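Sortase family protein (Clostridium perfringens, PDB 4D70) is a class D sortase, a cysteine transpeptidase that probably cleaves a sorting signal in surface proteins and joins them to the cell envelope. Local coordinates at residues 32-37 / 61-66; 39-44 / 132-137; 71-76 / 86-91. One frame throughout, in Å; residues are numbered along the deposited sequence.

Interactions 1 and 2 lie on one side of the chain's centre, where helix 29-39 and the turn after it meet the sortase beta-barrel; interaction 3 is buried deeper, within the sheet. Interactions 1 and 3 have centres about 7 Å apart and meet through strands 60-66 and 71-77, antiparallel neighbours in that sheet. Interaction 2 is centred about 10 Å from interaction 1 and touches it where Phe41 meets Leu63, Leu134 meets Phe37, and Leu63 N probably bonds to Thr132 O; its nearest atoms stay about 7 Å from interaction 3. Along the chain, interactions 1 and 2 interleave, and interaction 3 falls wholly between the two segments of interaction 2. The N-terminal helical region is thereby packed against barrel elements distant in sequence.

Interaction 1: residues 32-37 / 61-66; sequences KTLEEF and IALIDI
Helix 29-39, near the N-terminus of the modelled chain, packs against strand 60-66 of the sortase beta-barrel, and Phe37 and Leu34 of the helix carry the contact. The short helix and strand segments cross at -111° with their axes 9.2 Å apart, so the helix runs across the strand and reaches it with two side chains a turn apart. Phe37 lays its ring against the strand backbone. With CG anti to the backbone N (chi1 -178°), the ring extends from the helix to the peptide link between Ile61 and Ala62. Ala62 N lies 3.4 Å above the plane of one ring face, displaced toward the rim, while Ile61 O approaches Phe37 CZ obliquely at 3.4 Å. The aromatic group thus covers main chain, the side chains of Ile61 and Ala62 pointing away from the helix. Leu63 supplies the apolar side-chain partner. Its CD2 methyl sits between the two helix residues, 3.6 Å from Leu34 CD1 and 3.8 Å from Phe37 CD2. The leucine side chains cross at about a right angle, methyl to methyl. No polar bond links the two segments, and the packing is entirely nonpolar in its side chains. Phe37 also meets the ring of Phe41 and touches Leu134, while Leu34 rests on Val74 of strand 71-77. Strand 60-66 is itself hydrogen-bonded between strands 71-77 and 128-132, so the helix lies against the first residues of a strand that is paired on both edges.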
loop_
_atom_site.group_PDB
_atom_site.type_symbol
_atom_site.label_atom_id
_atom_site.label_comp_id
_atom_site.label_asym_id
_atom_site.label_seq_id
_atom_site.Cartn_x
_atom_site.Cartn_y
_atom_site.Cartn_z
ATOM N N LYS A 32 13.875 -3.171 8.724
ATOM C CA LYS A 32 14.116 -2.038 9.564
ATOM C C LYS A 32 12.891 -1.122 9.593
ATOM O O LYS A 32 12.397 -0.752 10.652
ATOM C CB LYS A 32 15.326 -1.266 9.059
ATOM C CG LYS A 32 15.743 -0.187 10.023
ATOM C CD LYS A 32 16.981 0.610 9.593
ATOM C CE LYS A 32 16.816 2.117 9.851
ATOM N NZ LYS A 32 16.091 2.778 8.725
ATOM N N THR A 33 12.425 -0.733 8.414
ATOM C CA THR A 33 11.264 0.137 8.320
ATOM C C THR A 33 10.137 -0.498 9.071
ATOM O O THR A 33 9.390 0.149 9.775
ATOM C CB THR A 33 10.853 0.245 6.882
ATOM O OG1 THR A 33 11.985 0.631 6.107
ATOM C CG2 THR A 33 9.725 1.226 6.713
ATOM N N LEU A 34 10.025 -1.794 8.897
ATOM C CA LEU A 34 8.954 -2.554 9.534
ATOM C C LEU A 34 9.089 -2.538 11.032
ATOM O O LEU A 34 8.137 -2.273 11.745
ATOM C CB LEU A 34 8.947 -3.979 8.994
ATOM C CG LEU A 34 8.166 -5.030 9.732
ATOM C CD1 LEU A 34 6.711 -4.630 9.758
ATOM C CD2 LEU A 34 8.295 -6.367 9.023
ATOM N N GLU A 35 10.288 -2.758 11.535
ATOM C CA GLU A 35 10.453 -2.780 13.002
ATOM C C GLU A 35 10.300 -1.393 13.619
ATOM O O GLU A 35 9.693 -1.234 14.675
ATOM C CB GLU A 35 11.772 -3.443 13.381
ATOM C CG GLU A 35 11.804 -4.940 13.053
ATOM C CD GLU A 35 10.565 -5.707 13.565
ATOM O OE1 GLU A 35 10.208 -5.587 14.766
ATOM O OE2 GLU A 35 9.918 -6.442 12.770
ATOM N N GLU A 36 10.768 -0.371 12.925
ATOM C CA GLU A 36 10.677 0.985 13.451
ATOM C C GLU A 36 9.242 1.432 13.569
ATOM O O GLU A 36 8.871 2.195 14.461
ATOM C CB GLU A 36 11.487 1.958 12.567
ATOM C CG GLU A 36 12.839 1.376 12.137
ATOM C CD GLU A 36 13.960 2.382 12.025
ATOM O OE1 GLU A 36 13.951 3.232 11.102
ATOM O OE2 GLU A 36 14.898 2.278 12.833
ATOM N N PHE A 37 8.406 0.987 12.627
ATOM C CA PHE A 37 7.026 1.408 12.657
ATOM C C PHE A 37 6.323 0.717 13.820
ATOM O O PHE A 37 5.578 1.349 14.563
ATOM C CB PHE A 37 6.306 1.038 11.318
ATOM C CG PHE A 37 4.882 1.491 11.263
ATOM C CD1 PHE A 37 4.562 2.822 11.156
ATOM C CD2 PHE A 37 3.855 0.558 11.259
ATOM C CE1 PHE A 37 3.244 3.225 11.083
ATOM C CE2 PHE A 37 2.526 0.948 11.190
ATOM C CZ PHE A 37 2.216 2.277 11.120
ATOM N N ILE A 61 4.237 3.820 7.285
ATOM C CA ILE A 61 2.964 4.455 7.622
ATOM C C ILE A 61 1.842 3.492 7.989
ATOM O O ILE A 61 0.845 3.917 8.513
ATOM C CB ILE A 61 2.488 5.369 6.462
ATOM C CG1 ILE A 61 2.197 4.534 5.219
ATOM C CG2 ILE A 61 3.518 6.456 6.171
ATOM C CD1 ILE A 61 1.411 5.282 4.215
ATOM N N ALA A 62 2.007 2.222 7.653
ATOM C CA ALA A 62 1.023 1.197 7.949
ATOM C C ALA A 62 1.681 -0.156 7.773
ATOM O O ALA A 62 2.676 -0.307 7.053
ATOM C CB ALA A 62 -0.186 1.304 6.982
ATOM N N LEU A 63 1.057 -1.133 8.368
ATOM C CA LEU A 63 1.321 -2.484 8.071
ATOM C C LEU A 63 0.287 -2.969 7.054
ATOM O O LEU A 63 -0.853 -2.508 7.011
ATOM C CB LEU A 63 1.126 -3.344 9.333
ATOM C CG LEU A 63 2.026 -3.031 10.565
ATOM C CD1 LEU A 63 1.660 -4.015 11.674
ATOM C CD2 LEU A 63 3.522 -3.114 10.256
ATOM N N ILE A 64 0.709 -3.885 6.251
ATOM C CA ILE A 64 -0.160 -4.582 5.322
ATOM C C ILE A 64 -0.058 -6.078 5.552
ATOM O O ILE A 64 1.030 -6.668 5.589
ATOM C CB ILE A 64 0.167 -4.208 3.861
ATOM C CG1 ILE A 64 -0.781 -4.938 2.879
ATOM C CG2 ILE A 64 1.635 -4.533 3.494
ATOM C CD1 ILE A 64 -0.833 -4.294 1.496
ATOM N N ASP A 65 -1.211 -6.718 5.683
ATOM C CA ASP A 65 -1.316 -8.174 5.754
ATOM C C ASP A 65 -2.324 -8.670 4.750
ATOM O O ASP A 65 -3.448 -8.188 4.709
ATOM C CB ASP A 65 -1.785 -8.576 7.159
ATOM C CG ASP A 65 -0.773 -8.217 8.213
ATOM O OD1 ASP A 65 0.197 -8.998 8.341
ATOM O OD2 ASP A 65 -0.878 -7.122 8.812
ATOM N N ILE A 66 -1.887 -9.576 3.886
ATOM C CA ILE A 66 -2.747 -10.273 2.949
ATOM C C ILE A 66 -2.588 -11.783 3.116
ATOM O O ILE A 66 -1.658 -12.406 2.583
ATOM C CB ILE A 66 -2.417 -9.916 1.504
ATOM C CG1 ILE A 66 -2.285 -8.369 1.372
ATOM C CG2 ILE A 66 -3.465 -10.459 0.632
ATOM C CD1 ILE A 66 -1.886 -7.941 -0.004
#

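Interaction 2: residues 39-44 / 132-137; sequences EKFNYS and TTLTDI
Lys40 and Phe41, in the turn that follows helix 29-39, pack on Leu134 in the loop joining the antiparallel strands 128-132 and 137-148 of the sortase barrel. Lys40 takes part through the base of its side chain: CB lies 3.8 Å from Leu134 CD2, whereas the extended remainder of the chain leads away. The same CB sits over the centre of the Tyr43 ring, so this methylene is held between a leucine methyl and an aromatic face. Phe41 comes next and makes the larger contact of the two turn residues. Its CG stands beside the backbone N (chi1 -71°), a setting that swings the ring over toward the loop. Leu134 CD2 approaches obliquely, 3.5 Å from Phe41 CD1, and Leu134 CA lies at the ring edge, in its plane. Further round the rim, CE1 of Phe41 is 3.5 Å from Thr133 O and CZ is 4.2 Å from Thr132 CG2; the phenyl group therefore follows the loop from the end of the strand to Leu134. Beyond it, Tyr43 N bonds back to Lys40 O, closing the turn, and Ser44 takes the N-cap position of helix 45-52. That helix adds to the contact, since Thr51 touches Leu134 and Lys48 NZ donates to Leu134 O. The loop has its own internal brace, an ST turn that is also an ST motif at Thr133. Thr133 OG1 accepts two backbone N-H groups, from Thr135 N at 3.2 Å and from Asp136 N at 3.0 Å. Thr135 OG1 in turn donates to Asp136 OD1 over 2.6 Å, meeting the carboxylate on its anti side and 31° out of its plane.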
loop_
_atom_site.group_PDB
_atom_site.type_symbol
_atom_site.label_atom_id
_atom_site.label_comp_id
_atom_site.label_asym_id
_atom_site.label_seq_id
_atom_site.Cartn_x
_atom_site.Cartn_y
_atom_site.Cartn_z
ATOM N N GLU A 39 7.428 -0.356 16.508
ATOM C CA GLU A 39 7.801 0.281 17.767
ATOM C C GLU A 39 6.905 1.462 18.074
ATOM O O GLU A 39 6.690 1.735 19.238
ATOM C CB GLU A 39 9.275 0.679 17.745
ATOM C CG GLU A 39 10.132 -0.553 18.023
ATOM C CD GLU A 39 11.640 -0.348 17.863
ATOM O OE1 GLU A 39 12.078 0.637 17.207
ATOM O OE2 GLU A 39 12.384 -1.187 18.422
ATOM N N LYS A 40 6.320 2.132 17.063
ATOM C CA LYS A 40 5.527 3.325 17.373
ATOM C C LYS A 40 4.119 3.029 17.857
ATOM O O LYS A 40 3.434 3.912 18.358
ATOM C CB LYS A 40 5.455 4.279 16.202
ATOM C CG LYS A 40 6.796 4.597 15.600
ATOM C CD LYS A 40 6.633 5.677 14.547
ATOM C CE LYS A 40 7.931 5.905 13.813
ATOM N NZ LYS A 40 7.730 6.961 12.782
ATOM N N PHE A 41 3.695 1.774 17.760
ATOM C CA PHE A 41 2.430 1.371 18.368
ATOM C C PHE A 41 2.362 1.643 19.858
ATOM O O PHE A 41 1.279 1.752 20.436
ATOM C CB PHE A 41 2.244 -0.111 18.151
ATOM C CG PHE A 41 1.952 -0.479 16.737
ATOM C CD1 PHE A 41 1.214 0.348 15.924
ATOM C CD2 PHE A 41 2.408 -1.658 16.251
ATOM C CE1 PHE A 41 0.894 -0.019 14.640
ATOM C CE2 PHE A 41 2.109 -2.036 14.961
ATOM C CZ PHE A 41 1.366 -1.204 14.149
ATOM N N ASN A 42 3.531 1.722 20.479
ATOM C CA ASN A 42 3.620 1.972 21.930
ATOM C C ASN A 42 3.776 3.448 22.260
ATOM O O ASN A 42 3.984 3.819 23.399
ATOM C CB ASN A 42 4.700 1.068 22.552
ATOM C CG ASN A 42 4.280 -0.385 22.544
ATOM O OD1 ASN A 42 4.905 -1.205 21.888
ATOM N ND2 ASN A 42 3.186 -0.705 23.227
ATOM N N TYR A 43 3.603 4.304 21.260
ATOM C CA TYR A 43 3.672 5.732 21.487
ATOM C C TYR A 43 2.367 6.077 22.109
ATOM O O TYR A 43 1.404 5.308 22.028
ATOM C CB TYR A 43 3.723 6.519 20.185
ATOM C CG TYR A 43 5.052 6.648 19.535
ATOM C CD1 TYR A 43 6.143 5.889 19.955
ATOM C CD2 TYR A 43 5.234 7.574 18.525
ATOM C CE1 TYR A 43 7.372 6.056 19.379
ATOM C CE2 TYR A 43 6.450 7.755 17.945
ATOM C CZ TYR A 43 7.504 7.002 18.369
ATOM O OH TYR A 43 8.680 7.153 17.740
ATOM N N SER A 44 2.323 7.240 22.730
ATOM C CA SER A 44 1.077 7.783 23.223
ATOM C C SER A 44 0.362 8.390 22.039
ATOM O O SER A 44 0.871 8.454 20.914
ATOM C CB SER A 44 1.327 8.898 24.242
ATOM O OG SER A 44 1.838 10.037 23.582
ATOM N N THR A 132 -3.088 -1.710 8.799
ATOM C CA THR A 132 -3.021 -1.291 10.233
ATOM C C THR A 132 -2.193 -0.065 10.369
ATOM O O THR A 132 -0.989 -0.065 10.026
ATOM C CB THR A 132 -2.382 -2.422 11.038
ATOM O OG1 THR A 132 -3.145 -3.593 10.793
ATOM C CG2 THR A 132 -2.400 -2.119 12.502
ATOM N N THR A 133 -2.828 1.025 10.799
ATOM C CA THR A 133 -2.091 2.228 11.065
ATOM C C THR A 133 -1.726 2.239 12.577
ATOM O O THR A 133 -2.021 1.299 13.294
ATOM C CB THR A 133 -2.925 3.495 10.800
ATOM O OG1 THR A 133 -4.067 3.502 11.661
ATOM C CG2 THR A 133 -3.418 3.516 9.340
ATOM N N LEU A 134 -1.206 3.345 13.058
ATOM C CA LEU A 134 -0.912 3.430 14.489
ATOM C C LEU A 134 -2.148 3.515 15.355
ATOM O O LEU A 134 -2.085 3.285 16.565
ATOM C CB LEU A 134 -0.027 4.627 14.780
ATOM C CG LEU A 134 1.333 4.585 14.116
ATOM C CD1 LEU A 134 2.066 5.904 14.393
ATOM C CD2 LEU A 134 2.159 3.399 14.527
ATOM N N THR A 135 -3.279 3.826 14.751
ATOM C CA THR A 135 -4.485 3.990 15.510
ATOM C C THR A 135 -5.633 3.075 15.159
ATOM O O THR A 135 -6.589 2.990 15.915
ATOM C CB THR A 135 -4.942 5.432 15.424
ATOM O OG1 THR A 135 -5.236 5.764 14.057
ATOM C CG2 THR A 135 -3.836 6.377 15.967
ATOM N N ASP A 136 -5.597 2.410 14.014
ATOM C CA ASP A 136 -6.747 1.600 13.576
ATOM C C ASP A 136 -6.364 0.411 12.705
ATOM O O ASP A 136 -5.317 0.422 12.092
ATOM C CB ASP A 136 -7.634 2.436 12.631
ATOM C CG ASP A 136 -8.193 3.656 13.252
ATOM O OD1 ASP A 136 -7.506 4.710 13.213
ATOM O OD2 ASP A 136 -9.354 3.595 13.687
ATOM N N ILE A 137 -7.270 -0.568 12.614
ATOM C CA ILE A 137 -7.173 -1.701 11.685
ATOM C C ILE A 137 -8.270 -1.485 10.663
ATOM O O ILE A 137 -9.445 -1.364 11.028
ATOM C CB ILE A 137 -7.511 -3.073 12.323
ATOM C CG1 ILE A 137 -6.787 -3.308 13.647
ATOM C CG2 ILE A 137 -7.313 -4.212 11.319
ATOM C CD1 ILE A 137 -5.347 -2.937 13.598
#

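Interaction 3: residues 71-76 / 86-91; sequences VHTVIA and NNIGHF
Val74 O, Asn87 ND2 and Ile88 N all grip one water in the beta-alpha-beta unit formed by strand 71-77, helix 81-86 and strand 88-90. The water donates to Val74 O at 2.6 Å and accepts from Asn87 ND2 at 2.7 Å and from Ile88 N, bridging the two segments beside the Ala76-Gly89 pair. Asn87 also uses its other amide atom, OD1, which bonds to Thr33 of helix 29-39, so both ends of the amide are engaged. Its CB rests 3.8 Å from Ala76 CB. Beyond the water the strands pair in parallel. Ala76 N donates to Ile88 O over 2.9 Å in a nearly straight bond (167°), and Ala76 O receives His90 N, the two bonds straddling Gly89. Ile75 and Ile88 lie on the other sheet face from Ala76, with Ile75 CG1 and Ile88 CG2 in loose contact. With CG1 beside the backbone N and CD1 extended (chi2 171°), Ile88 CD1 comes 3.7 Å from Thr73 CG2; the Thr73 hydroxyl bonds to Glu30. His90 places its CB near Ile75 CG2, while its ring leads away to Glu77 and Ala95. At Gly89 the backbone comes close enough for a CA-H...O contact, its CA 3.3 Å from Ala76 O.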
loop_
_atom_site.group_PDB
_atom_site.type_symbol
_atom_site.label_atom_id
_atom_site.label_comp_id
_atom_site.label_asym_id
_atom_site.label_seq_id
_atom_site.Cartn_x
_atom_site.Cartn_y
_atom_site.Cartn_z
ATOM N N VAL A 71 1.513 -12.142 2.528
ATOM C CA VAL A 71 2.144 -10.850 2.626
ATOM C C VAL A 71 1.923 -10.284 4.029
ATOM O O VAL A 71 0.803 -10.209 4.510
ATOM C CB VAL A 71 1.590 -9.890 1.584
ATOM C CG1 VAL A 71 2.001 -8.475 1.899
ATOM C CG2 VAL A 71 2.061 -10.288 0.210
ATOM N N HIS A 72 3.014 -9.919 4.695
ATOM C CA HIS A 72 2.985 -9.409 6.059
ATOM C C HIS A 72 4.136 -8.467 6.142
ATOM O O HIS A 72 5.248 -8.875 6.472
ATOM C CB HIS A 72 3.156 -10.535 7.100
ATOM C CG HIS A 72 2.105 -11.588 6.989
ATOM N ND1 HIS A 72 0.805 -11.371 7.387
ATOM C CD2 HIS A 72 2.135 -12.829 6.441
ATOM C CE1 HIS A 72 0.085 -12.436 7.116
ATOM N NE2 HIS A 72 0.863 -13.325 6.524
ATOM N N THR A 73 3.909 -7.194 5.852
ATOM C CA THR A 73 5.021 -6.263 5.862
ATOM C C THR A 73 4.533 -4.860 6.145
ATOM O O THR A 73 3.540 -4.679 6.827
ATOM C CB THR A 73 5.885 -6.394 4.587
ATOM O OG1 THR A 73 7.070 -5.597 4.721
ATOM C CG2 THR A 73 5.142 -5.923 3.331
ATOM N N VAL A 74 5.291 -3.876 5.688
ATOM C CA VAL A 74 5.104 -2.495 6.020
ATOM C C VAL A 74 4.962 -1.706 4.716
ATOM O O VAL A 74 5.447 -2.143 3.677
ATOM C CB VAL A 74 6.314 -1.928 6.803
ATOM C CG1 VAL A 74 7.585 -1.920 5.946
ATOM C CG2 VAL A 74 6.046 -0.545 7.323
ATOM N N ILE A 75 4.271 -0.572 4.810
ATOM C CA ILE A 75 4.134 0.371 3.724
ATOM C C ILE A 75 4.891 1.598 4.048
ATOM O O ILE A 75 4.680 2.163 5.086
ATOM C CB ILE A 75 2.680 0.692 3.420
ATOM C CG1 ILE A 75 1.973 -0.622 2.996
ATOM C CG2 ILE A 75 2.579 1.747 2.273
ATOM C CD1 ILE A 75 0.479 -0.526 3.019
ATOM N N ALA A 76 5.772 2.010 3.135
ATOM C CA ALA A 76 6.529 3.281 3.318
ATOM C C ALA A 76 5.855 4.443 2.623
ATOM O O ALA A 76 5.171 4.259 1.634
ATOM C CB ALA A 76 7.943 3.126 2.775
ATOM N N ASN A 86 13.370 -0.455 -1.831
ATOM C CA ASN A 86 13.330 -1.229 -0.590
ATOM C C ASN A 86 11.987 -1.575 -0.024
ATOM O O ASN A 86 11.881 -2.492 0.781
ATOM C CB ASN A 86 14.101 -0.463 0.436
ATOM C CG ASN A 86 15.576 -0.547 0.173
ATOM O OD1 ASN A 86 16.130 -1.641 0.151
ATOM N ND2 ASN A 86 16.198 0.575 -0.108
ATOM N N ASN A 87 10.961 -0.828 -0.403
ATOM C CA ASN A 87 9.677 -1.043 0.212
ATOM C C ASN A 87 8.548 -0.907 -0.765
ATOM O O ASN A 87 8.665 -0.307 -1.819
ATOM C CB ASN A 87 9.449 -0.023 1.310
ATOM C CG ASN A 87 10.230 -0.301 2.569
ATOM O OD1 ASN A 87 11.059 0.516 2.996
ATOM N ND2 ASN A 87 9.939 -1.378 3.208
ATOM N N ILE A 88 7.415 -1.420 -0.337
ATOM C CA ILE A 88 6.132 -1.056 -0.921
ATOM C C ILE A 88 5.914 0.410 -0.557
ATOM O O ILE A 88 6.164 0.798 0.572
ATOM C CB ILE A 88 5.003 -1.860 -0.260
ATOM C CG1 ILE A 88 5.094 -3.350 -0.565
ATOM C CG2 ILE A 88 3.659 -1.338 -0.684
ATOM C CD1 ILE A 88 4.099 -4.133 0.267
ATOM N N GLY A 89 5.410 1.205 -1.465
ATOM C CA GLY A 89 5.337 2.651 -1.241
ATOM C C GLY A 89 3.960 3.224 -1.430
ATOM O O GLY A 89 3.144 2.654 -2.179
ATOM N N HIS A 90 3.668 4.313 -0.729
ATOM C CA HIS A 90 2.355 4.968 -0.803
ATOM C C HIS A 90 2.475 6.119 -1.779
ATOM O O HIS A 90 3.347 6.992 -1.620
ATOM C CB HIS A 90 1.917 5.420 0.589
ATOM C CG HIS A 90 0.756 6.344 0.594
ATOM N ND1 HIS A 90 0.796 7.630 1.118
ATOM C CD2 HIS A 90 -0.502 6.162 0.171
ATOM C CE1 HIS A 90 -0.393 8.188 1.005
ATOM N NE2 HIS A 90 -1.190 7.322 0.405
ATOM N N PHE A 91 1.614 6.163 -2.782
ATOM C CA PHE A 91 1.595 7.317 -3.685
ATOM C C PHE A 91 1.204 8.587 -2.924
ATOM O O PHE A 91 0.133 8.692 -2.278
ATOM C CB PHE A 91 0.635 7.165 -4.838
ATOM C CG PHE A 91 1.050 6.170 -5.860
ATOM C CD1 PHE A 91 0.662 4.863 -5.753
ATOM C CD2 PHE A 91 1.810 6.558 -6.980
ATOM C CE1 PHE A 91 1.016 3.917 -6.709
ATOM C CE2 PHE A 91 2.192 5.611 -7.937
ATOM C CZ PHE A 91 1.775 4.286 -7.811
HETATM O O HOH W 1 7.696 -2.617 2.386
#